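Local coordinates for insecticidal protein (Brevibacillus laterosporus, PDB 7ML9), which is a putative beta-pore-forming toxin of the aerolysin/epsilon-toxin clan, active against the western corn rootworm and thought to perforate target membranes by building a beta-barrel, at residues G199-T210 with G280-T291; K118-L126 with Q192-K200. One frame throughout, in Å; residues are numbered along the deposited sequence.

Contact 1. Residues G199-T210 with G280-T291. With EDO (1,2-ethanediol), chain I.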
loop_
_atom_site.group_PDB
_atom_site.type_symbol
_atom_site.label_atom_id
_atom_site.label_comp_id
_atom_site.label_asym_id
_atom_site.label_seq_id
_atom_site.Cartn_x
_atom_site.Cartn_y
_atom_site.Cartn_z
ATOM N N GLY A 199 -1.018 8.292 -55.884
ATOM C CA GLY A 199 -1.965 9.383 -55.965
ATOM C C GLY A 199 -2.715 9.699 -54.688
ATOM O O GLY A 199 -3.569 10.593 -54.701
ATOM N N LYS A 200 -2.425 9.017 -53.582
ATOM C CA LYS A 200 -3.171 9.228 -52.349
ATOM C C LYS A 200 -2.372 10.082 -51.367
ATOM O O LYS A 200 -1.142 10.067 -51.349
ATOM C CB LYS A 200 -3.529 7.895 -51.689
ATOM C CG LYS A 200 -4.372 6.959 -52.542
ATOM C CD LYS A 200 -5.695 7.568 -52.944
ATOM C CE LYS A 200 -6.594 6.506 -53.573
ATOM N NZ LYS A 200 -7.828 7.125 -54.115
ATOM N N THR A 201 -3.090 10.854 -50.565
ATOM C CA THR A 201 -2.487 11.593 -49.466
ATOM C C THR A 201 -3.137 11.109 -48.182
ATOM O O THR A 201 -4.364 11.143 -48.057
ATOM C CB THR A 201 -2.669 13.100 -49.625
ATOM O OG1 THR A 201 -2.087 13.530 -50.865
ATOM C CG2 THR A 201 -1.982 13.830 -48.467
ATOM N N TYR A 202 -2.318 10.641 -47.248
ATOM C CA TYR A 202 -2.793 10.137 -45.971
ATOM C C TYR A 202 -2.364 11.067 -44.837
ATOM O O TYR A 202 -1.364 11.783 -44.932
ATOM C CB TYR A 202 -2.263 8.727 -45.707
ATOM C CG TYR A 202 -2.977 7.626 -46.451
ATOM C CD1 TYR A 202 -4.028 7.906 -47.325
ATOM C CD2 TYR A 202 -2.611 6.292 -46.261
ATOM C CE1 TYR A 202 -4.681 6.892 -48.001
ATOM C CE2 TYR A 202 -3.259 5.273 -46.931
ATOM C CZ TYR A 202 -4.292 5.582 -47.799
ATOM O OH TYR A 202 -4.943 4.571 -48.456
ATOM N N ARG A 203 -3.163 11.081 -43.782
ATOM C CA ARG A 203 -2.864 11.826 -42.571
ATOM C C ARG A 203 -2.752 10.817 -41.441
ATOM O O ARG A 203 -3.616 9.947 -41.310
ATOM C CB ARG A 203 -3.963 12.844 -42.281
ATOM C CG ARG A 203 -3.685 13.751 -41.124
ATOM C CD ARG A 203 -4.625 14.936 -41.176
ATOM N NE ARG A 203 -5.915 14.624 -40.576
ATOM C CZ ARG A 203 -7.031 15.306 -40.804
ATOM N NH1 ARG A 203 -7.018 16.339 -41.637
ATOM N NH2 ARG A 203 -8.164 14.948 -40.205
ATOM N N VAL A 204 -1.677 10.904 -40.659
ATOM C CA VAL A 204 -1.494 10.067 -39.476
ATOM C C VAL A 204 -1.724 10.937 -38.249
ATOM O O VAL A 204 -1.009 11.924 -38.052
ATOM C CB VAL A 204 -0.097 9.436 -39.427
ATOM C CG1 VAL A 204 0.001 8.480 -38.228
ATOM C CG2 VAL A 204 0.198 8.717 -40.719
ATOM N N LEU A 205 -2.721 10.580 -37.436
ATOM C CA LEU A 205 -2.973 11.215 -36.145
ATOM C C LEU A 205 -2.540 10.272 -35.030
ATOM O O LEU A 205 -2.821 9.070 -35.084
ATOM C CB LEU A 205 -4.450 11.554 -35.954
ATOM C CG LEU A 205 -5.259 12.334 -36.987
ATOM C CD1 LEU A 205 -6.638 12.642 -36.428
ATOM C CD2 LEU A 205 -4.588 13.610 -37.320
ATOM N N ALA A 206 -1.873 10.817 -34.008
ATOM C CA ALA A 206 -1.341 10.015 -32.910
ATOM C C ALA A 206 -2.028 10.396 -31.606
ATOM O O ALA A 206 -2.272 11.584 -31.339
ATOM C CB ALA A 206 0.180 10.185 -32.759
ATOM N N TYR A 207 -2.344 9.379 -30.803
ATOM C CA TYR A 207 -2.963 9.560 -29.499
ATOM C C TYR A 207 -2.225 8.719 -28.474
ATOM O O TYR A 207 -1.864 7.570 -28.746
ATOM C CB TYR A 207 -4.440 9.163 -29.513
ATOM C CG TYR A 207 -5.282 9.979 -30.451
ATOM C CD1 TYR A 207 -5.337 9.669 -31.805
ATOM C CD2 TYR A 207 -6.023 11.050 -29.990
ATOM C CE1 TYR A 207 -6.113 10.415 -32.675
ATOM C CE2 TYR A 207 -6.810 11.799 -30.853
ATOM C CZ TYR A 207 -6.845 11.472 -32.197
ATOM O OH TYR A 207 -7.609 12.210 -33.069
ATOM N N LEU A 208 -1.977 9.303 -27.299
ATOM C CA LEU A 208 -1.401 8.556 -26.188
ATOM C C LEU A 208 -2.545 7.955 -25.376
ATOM O O LEU A 208 -3.444 8.677 -24.932
ATOM C CB LEU A 208 -0.534 9.455 -25.306
ATOM C CG LEU A 208 0.022 8.804 -24.030
ATOM C CD1 LEU A 208 1.065 7.750 -24.356
ATOM C CD2 LEU A 208 0.608 9.875 -23.117
ATOM N N ASN A 209 -2.517 6.644 -25.191
ATOM C CA ASN A 209 -3.468 6.003 -24.292
ATOM C C ASN A 209 -2.883 6.017 -22.883
ATOM O O ASN A 209 -1.670 5.862 -22.707
ATOM C CB ASN A 209 -3.756 4.565 -24.730
ATOM C CG ASN A 209 -4.780 4.485 -25.865
ATOM O OD1 ASN A 209 -5.762 5.241 -25.912
ATOM N ND2 ASN A 209 -4.561 3.548 -26.767
ATOM N N THR A 210 -3.748 6.200 -21.890
ATOM C CA THR A 210 -3.322 6.271 -20.496
ATOM C C THR A 210 -4.035 5.205 -19.663
ATOM O O THR A 210 -5.089 4.675 -20.044
ATOM C CB THR A 210 -3.598 7.663 -19.899
ATOM O OG1 THR A 210 -5.006 7.903 -19.869
ATOM C CG2 THR A 210 -2.928 8.784 -20.730
ATOM N N GLY A 280 1.181 6.436 -18.986
ATOM C CA GLY A 280 0.826 6.100 -20.349
ATOM C C GLY A 280 0.951 4.606 -20.584
ATOM O O GLY A 280 1.764 3.918 -19.964
ATOM N N THR A 281 0.119 4.094 -21.488
ATOM C CA THR A 281 0.122 2.674 -21.827
ATOM C C THR A 281 0.696 2.387 -23.209
ATOM O O THR A 281 1.624 1.575 -23.338
ATOM C CB THR A 281 -1.305 2.109 -21.701
ATOM O OG1 THR A 281 -2.238 2.935 -22.407
ATOM C CG2 THR A 281 -1.720 2.085 -20.221
ATOM N N ASP A 282 0.186 3.043 -24.253
ATOM C CA ASP A 282 0.734 2.876 -25.594
ATOM C C ASP A 282 0.210 4.014 -26.462
ATOM O O ASP A 282 -0.545 4.872 -26.001
ATOM C CB ASP A 282 0.391 1.490 -26.174
ATOM C CG ASP A 282 -1.109 1.293 -26.456
ATOM O OD1 ASP A 282 -1.940 2.220 -26.304
ATOM O OD2 ASP A 282 -1.462 0.161 -26.853
ATOM N N PHE A 283 0.625 4.019 -27.729
ATOM C CA PHE A 283 0.083 4.937 -28.724
ATOM C C PHE A 283 -0.863 4.185 -29.657
ATOM O O PHE A 283 -0.625 3.021 -29.993
ATOM C CB PHE A 283 1.190 5.588 -29.564
ATOM C CG PHE A 283 1.965 6.667 -28.848
ATOM C CD1 PHE A 283 1.485 7.966 -28.794
ATOM C CD2 PHE A 283 3.178 6.373 -28.231
ATOM C CE1 PHE A 283 2.215 8.973 -28.138
ATOM C CE2 PHE A 283 3.907 7.366 -27.578
ATOM C CZ PHE A 283 3.428 8.658 -27.538
ATOM N N ILE A 284 -1.934 4.857 -30.065
ATOM C CA ILE A 284 -2.735 4.439 -31.209
ATOM C C ILE A 284 -2.542 5.458 -32.328
ATOM O O ILE A 284 -2.696 6.667 -32.108
ATOM C CB ILE A 284 -4.218 4.276 -30.834
ATOM C CG1 ILE A 284 -5.050 3.878 -32.062
ATOM C CG2 ILE A 284 -4.758 5.527 -30.176
ATOM C CD1 ILE A 284 -6.238 2.978 -31.722
ATOM N N LEU A 285 -2.177 4.969 -33.517
ATOM C CA LEU A 285 -2.094 5.784 -34.724
ATOM C C LEU A 285 -3.334 5.554 -35.575
ATOM O O LEU A 285 -3.702 4.409 -35.847
ATOM C CB LEU A 285 -0.844 5.454 -35.535
ATOM C CG LEU A 285 0.507 5.601 -34.852
ATOM C CD1 LEU A 285 1.639 5.472 -35.864
ATOM C CD2 LEU A 285 0.564 6.927 -34.137
ATOM N N LYS A 286 -3.980 6.638 -35.967
ATOM C CA LYS A 286 -5.172 6.621 -36.799
ATOM C C LYS A 286 -4.796 7.172 -38.172
ATOM O O LYS A 286 -4.287 8.295 -38.274
ATOM C CB LYS A 286 -6.260 7.450 -36.127
ATOM C CG LYS A 286 -7.541 7.676 -36.877
ATOM C CD LYS A 286 -8.287 8.821 -36.202
ATOM C CE LYS A 286 -9.728 8.486 -35.892
ATOM N NZ LYS A 286 -10.653 9.518 -36.445
ATOM N N ILE A 287 -5.025 6.377 -39.216
ATOM C CA ILE A 287 -4.634 6.720 -40.584
ATOM C C ILE A 287 -5.871 7.160 -41.348
ATOM O O ILE A 287 -6.827 6.388 -41.479
ATOM C CB ILE A 287 -3.971 5.530 -41.290
ATOM C CG1 ILE A 287 -2.923 4.882 -40.389
ATOM C CG2 ILE A 287 -3.413 5.965 -42.654
ATOM C CD1 ILE A 287 -1.813 5.808 -39.979
ATOM N N GLU A 288 -5.851 8.385 -41.872
ATOM C CA GLU A 288 -6.983 8.947 -42.596
ATOM C C GLU A 288 -6.606 9.234 -44.044
ATOM O O GLU A 288 -5.522 9.753 -44.324
ATOM C CB GLU A 288 -7.479 10.237 -41.954
ATOM C CG GLU A 288 -8.078 10.068 -40.571
ATOM C CD GLU A 288 -8.575 11.380 -39.990
ATOM O OE1 GLU A 288 -8.209 12.449 -40.532
ATOM O OE2 GLU A 288 -9.338 11.341 -38.996
ATOM N N ASP A 289 -7.518 8.911 -44.956
ATOM C CA ASP A 289 -7.365 9.247 -46.370
ATOM C C ASP A 289 -7.917 10.653 -46.562
ATOM O O ASP A 289 -9.123 10.877 -46.412
ATOM C CB ASP A 289 -8.102 8.229 -47.238
ATOM C CG ASP A 289 -7.824 8.403 -48.732
ATOM O OD1 ASP A 289 -7.288 9.456 -49.132
ATOM O OD2 ASP A 289 -8.144 7.472 -49.500
ATOM N N ILE A 290 -7.038 11.604 -46.863
ATOM C CA ILE A 290 -7.446 12.983 -47.083
ATOM C C ILE A 290 -7.218 13.400 -48.534
ATOM O O ILE A 290 -7.120 14.587 -48.823
ATOM C CB ILE A 290 -6.736 13.943 -46.115
ATOM C CG1 ILE A 290 -5.224 13.786 -46.222
ATOM C CG2 ILE A 290 -7.205 13.693 -44.692
ATOM C CD1 ILE A 290 -4.459 14.999 -45.730
ATOM N N THR A 291 -7.094 12.427 -49.435
ATOM C CA THR A 291 -6.898 12.722 -50.854
ATOM C C THR A 291 -7.958 13.694 -51.370
ATOM O O THR A 291 -7.636 14.750 -51.928
ATOM C CB THR A 291 -6.920 11.417 -51.649
ATOM O OG1 THR A 291 -5.955 10.508 -51.097
ATOM C CG2 THR A 291 -6.611 11.670 -53.130
HETATM C C1 EDO I . -3.011 17.791 -42.292
HETATM O O1 EDO I . -2.003 17.681 -41.280
HETATM C C2 EDO I . -4.173 18.631 -41.789
HETATM O O2 EDO I . -5.381 17.906 -42.032
HETATM O O HOH W 1 -8.950 8.052 -52.023
#

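Contact 2. Residues K118-L126 with Q192-K200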
loop_
_atom_site.group_PDB
_atom_site.type_symbol
_atom_site.label_atom_id
_atom_site.label_comp_id
_atom_site.label_asym_id
_atom_site.label_seq_id
_atom_site.Cartn_x
_atom_site.Cartn_y
_atom_site.Cartn_z
ATOM N N LYS A 118 1.704 12.748 -55.892
ATOM C CA LYS A 118 2.423 12.834 -57.156
ATOM C C LYS A 118 3.085 11.522 -57.555
ATOM O O LYS A 118 3.775 11.478 -58.580
ATOM C CB LYS A 118 3.481 13.937 -57.079
ATOM C CG LYS A 118 2.888 15.319 -56.859
ATOM C CD LYS A 118 2.359 15.903 -58.155
ATOM C CE LYS A 118 1.397 17.057 -57.899
ATOM N NZ LYS A 118 -0.034 16.616 -57.972
ATOM N N GLY A 119 2.904 10.458 -56.778
ATOM C CA GLY A 119 3.572 9.206 -57.058
ATOM C C GLY A 119 2.773 8.346 -58.021
ATOM O O GLY A 119 1.543 8.349 -58.020
ATOM N N THR A 120 3.493 7.612 -58.864
ATOM C CA THR A 120 2.855 6.661 -59.765
ATOM C C THR A 120 2.894 5.238 -59.232
ATOM O O THR A 120 2.245 4.357 -59.803
ATOM C CB THR A 120 3.527 6.715 -61.142
ATOM O OG1 THR A 120 4.922 6.428 -60.996
ATOM C CG2 THR A 120 3.366 8.111 -61.755
ATOM N N MET A 121 3.638 5.000 -58.155
ATOM C CA MET A 121 3.756 3.694 -57.527
ATOM C C MET A 121 3.217 3.762 -56.104
ATOM O O MET A 121 3.426 4.761 -55.403
ATOM C CB MET A 121 5.222 3.238 -57.494
ATOM C CG MET A 121 5.938 3.329 -58.845
ATOM S SD MET A 121 5.181 2.184 -60.027
ATOM C CE MET A 121 5.736 0.611 -59.356
ATOM N N ASP A 122 2.509 2.710 -55.685
ATOM C CA ASP A 122 2.203 2.524 -54.271
ATOM C C ASP A 122 3.500 2.513 -53.468
ATOM O O ASP A 122 4.502 1.940 -53.895
ATOM C CB ASP A 122 1.472 1.203 -54.042
ATOM C CG ASP A 122 0.107 1.159 -54.685
ATOM O OD1 ASP A 122 -0.348 2.195 -55.223
ATOM O OD2 ASP A 122 -0.515 0.071 -54.639
ATOM N N GLN A 123 3.485 3.139 -52.292
ATOM C CA GLN A 123 4.686 3.225 -51.477
ATOM C C GLN A 123 4.409 2.737 -50.058
ATOM O O GLN A 123 3.277 2.784 -49.563
ATOM C CB GLN A 123 5.250 4.674 -51.441
ATOM C CG GLN A 123 5.559 5.258 -52.832
ATOM C CD GLN A 123 6.813 4.669 -53.448
ATOM O OE1 GLN A 123 7.519 3.898 -52.810
ATOM N NE2 GLN A 123 7.083 5.015 -54.709
ATOM N N GLU A 124 5.460 2.256 -49.413
ATOM C CA GLU A 124 5.434 1.998 -47.977
ATOM C C GLU A 124 6.250 3.116 -47.345
ATOM O O GLU A 124 7.472 3.178 -47.521
ATOM C CB GLU A 124 5.983 0.612 -47.644
ATOM C CG GLU A 124 4.892 -0.364 -47.225
ATOM C CD GLU A 124 5.249 -1.810 -47.528
ATOM O OE1 GLU A 124 4.326 -2.613 -47.800
ATOM O OE2 GLU A 124 6.459 -2.127 -47.504
ATOM N N LEU A 125 5.555 4.027 -46.670
ATOM C CA LEU A 125 6.119 5.271 -46.160
ATOM C C LEU A 125 6.205 5.203 -44.638
ATOM O O LEU A 125 5.243 4.803 -43.977
ATOM C CB LEU A 125 5.262 6.463 -46.596
ATOM C CG LEU A 125 5.171 6.644 -48.118
ATOM C CD1 LEU A 125 4.307 7.861 -48.495
ATOM C CD2 LEU A 125 6.567 6.764 -48.668
ATOM N N LEU A 126 7.356 5.594 -44.101
ATOM C CA LEU A 126 7.594 5.602 -42.666
ATOM C C LEU A 126 7.056 6.878 -42.038
ATOM O O LEU A 126 7.317 7.986 -42.532
ATOM C CB LEU A 126 9.090 5.462 -42.387
ATOM C CG LEU A 126 9.629 4.073 -42.708
ATOM C CD1 LEU A 126 11.130 4.109 -42.933
ATOM C CD2 LEU A 126 9.265 3.138 -41.544
ATOM N N GLN A 192 6.401 3.980 -37.893
ATOM C CA GLN A 192 5.597 2.903 -38.454
ATOM C C GLN A 192 5.598 2.977 -39.981
ATOM O O GLN A 192 5.676 4.062 -40.566
ATOM C CB GLN A 192 4.152 2.957 -37.943
ATOM C CG GLN A 192 4.022 2.897 -36.419
ATOM C CD GLN A 192 4.654 1.635 -35.844
ATOM O OE1 GLN A 192 5.516 1.698 -34.962
ATOM N NE2 GLN A 192 4.233 0.482 -36.355
ATOM N N LYS A 193 5.499 1.809 -40.614
ATOM C CA LYS A 193 5.475 1.673 -42.068
ATOM C C LYS A 193 4.021 1.609 -42.533
ATOM O O LYS A 193 3.269 0.727 -42.105
ATOM C CB LYS A 193 6.245 0.423 -42.505
ATOM C CG LYS A 193 6.838 0.514 -43.911
ATOM C CD LYS A 193 8.374 0.537 -43.897
ATOM C CE LYS A 193 8.976 0.764 -45.301
ATOM N NZ LYS A 193 9.929 1.923 -45.404
ATOM N N ILE A 194 3.622 2.547 -43.396
ATOM C CA ILE A 194 2.248 2.672 -43.880
ATOM C C ILE A 194 2.238 2.514 -45.399
ATOM O O ILE A 194 3.016 3.173 -46.098
ATOM C CB ILE A 194 1.630 4.028 -43.490
ATOM C CG1 ILE A 194 1.825 4.296 -41.993
ATOM C CG2 ILE A 194 0.166 4.067 -43.870
ATOM C CD1 ILE A 194 1.116 3.310 -41.130
ATOM N N LYS A 195 1.349 1.657 -45.910
ATOM C CA LYS A 195 1.159 1.545 -47.354
ATOM C C LYS A 195 0.268 2.691 -47.829
ATOM O O LYS A 195 -0.876 2.817 -47.388
ATOM C CB LYS A 195 0.552 0.190 -47.727
ATOM C CG LYS A 195 0.195 0.062 -49.214
ATOM C CD LYS A 195 0.229 -1.398 -49.696
ATOM C CE LYS A 195 -0.743 -1.639 -50.856
ATOM N NZ LYS A 195 -2.099 -1.059 -50.590
ATOM N N VAL A 196 0.806 3.547 -48.694
ATOM C CA VAL A 196 0.058 4.680 -49.239
ATOM C C VAL A 196 -0.033 4.506 -50.752
ATOM O O VAL A 196 0.994 4.552 -51.445
ATOM C CB VAL A 196 0.713 6.021 -48.878
ATOM C CG1 VAL A 196 -0.167 7.176 -49.347
ATOM C CG2 VAL A 196 0.966 6.108 -47.363
ATOM N N PRO A 197 -1.225 4.282 -51.298
ATOM C CA PRO A 197 -1.344 4.011 -52.739
ATOM C C PRO A 197 -1.019 5.219 -53.609
ATOM O O PRO A 197 -1.181 6.379 -53.207
ATOM C CB PRO A 197 -2.813 3.605 -52.902
ATOM C CG PRO A 197 -3.253 3.155 -51.542
ATOM C CD PRO A 197 -2.475 4.011 -50.568
ATOM N N ALA A 198 -0.593 4.928 -54.842
ATOM C CA ALA A 198 -0.291 5.977 -55.813
ATOM C C ALA A 198 -1.406 7.019 -55.860
ATOM O O ALA A 198 -2.592 6.684 -55.847
ATOM C CB ALA A 198 -0.080 5.357 -57.203
ATOM N N GLY A 199 -1.018 8.292 -55.884
ATOM C CA GLY A 199 -1.965 9.383 -55.965
ATOM C C GLY A 199 -2.715 9.699 -54.688
ATOM O O GLY A 199 -3.569 10.593 -54.701
ATOM N N LYS A 200 -2.425 9.017 -53.582
ATOM C CA LYS A 200 -3.171 9.228 -52.349
ATOM C C LYS A 200 -2.372 10.082 -51.367
ATOM O O LYS A 200 -1.142 10.067 -51.349
ATOM C CB LYS A 200 -3.529 7.895 -51.689
ATOM C CG LYS A 200 -4.372 6.959 -52.542
ATOM C CD LYS A 200 -5.695 7.568 -52.944
ATOM C CE LYS A 200 -6.594 6.506 -53.573
ATOM N NZ LYS A 200 -7.828 7.125 -54.115
HETATM O O HOH W 2 9.951 4.093 -46.598
#

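Contact 1. Residues G199-T210 with G280-T291
The hydroxyl of Thr291 stitches the end of this antiparallel ladder: its OG1 accepts the backbone N-H of Thr201 (N to OG1 2.9 Å) and donates to Asp289 OD1. That carboxylate oxygen also takes the amide of Thr291 (N to OD1 3.0 Å), closing an Asx turn, so OD1 holds both the N-H and the hydroxyl of one residue. A water links Asp289 OD2 to Lys200 NZ.

Inward from this end, regular backbone pairing runs from Arg203–Glu288 through Tyr207–Ile284, and side chains alternate between two faces. On one, Arg203 and Glu288 lie side by side in a salt bridge between NH2 and OE1, guanidinium and carboxylate planes 49° apart; Ile290 CG2 covers one guanidinium face, and Lys286 reaches Glu288 OE2 weakly. Farther along, Asn209 ND2 donates almost in its amide plane to Asp282 OD1 (3.0 Å).

From Val204 to Leu208 the other face is apolar. Val204 CG2 meets Ile287 CD1 at 3.6 Å, Ala206 CB meets Leu285 CD2, and Leu208, with CG anti to the backbone N (chi1 175°), sets CD1 over the face of the Phe283 ring, 4.2 Å from its centroid, as a CH-pi contact.

Both strands have further neighbours: strand 86-115 bonds to the other edge of 201-210, strand 303-323 pairs with strand 266-289, and Phe130, Tyr132 and Tyr134 of strand 130-147 pack against Ala206 and Leu208.

Contact 2. Residues K118-L126 with Q192-K200
Gly119 begins the contact loosely, its O taking a weak bond from Gly199 N while Ala198 CB rests 3.5 Å from the same O. Asp122 is firmer. With CG anti to its carbonyl carbon (chi1 -65°), its carboxylate turns to the Pro197–Lys200 type II turn, where OD1 accepts Ala198 N at 2.8 Å on its anti side and 25° out of plane. Gln123 then exchanges both backbone bonds with Val196, opening a two-stranded antiparallel ribbon.

At Glu124 the aliphatic part does the touching: CB meets Lys193 CE at 3.8 Å, the two chains crossing at about a right angle. Glu124 O is joined to Lys193 NZ by a water, with a long, weak direct bond beside it. Leu125 pairs with Ile194 through the backbone and, on the face away from Glu124, where Val196 also lies, sets CD1 against Val196 CG2 (3.9 Å), the side chains crossing at about a right angle. Leu126 ends the ribbon, its CD2 crossing Lys193 at a slant, 3.6 Å from CD.

No salt bridge crosses the contact: Asp122 OD2 and Lys195 NZ stay 4.5 Å apart, so their attraction is probably modest. Cohesion comes from backbone bonds and one amide-to-carboxylate bond, with the methylenes of Lys193 serving as apolar surface on the exposed face and Ile194 and Val196 buried on the other.

How the contacts relate
Two long-range pairings in series show how an elongated beta protein can be tied at one end. From the N terminus, the chain leaves strand 86-115, passes through 118-126 and travels through strands 130-147, 153-160, 165-172 and 178-189 before 192-200 returns to close contact 2. Without nesting or crossing, contact 1 opens at once, sharing Gly199 and Lys200; its loop holds the rest of strand 201-229, helix 242-252 and the first part of strand 266-289 before 280-291 closes it. The small ribbon of contact 2 packs over the main sheet of contact 1, their centres about 15 Å apart: Tyr202 lies against Lys195, Val196 and Pro197, and Leu285 against Gln192.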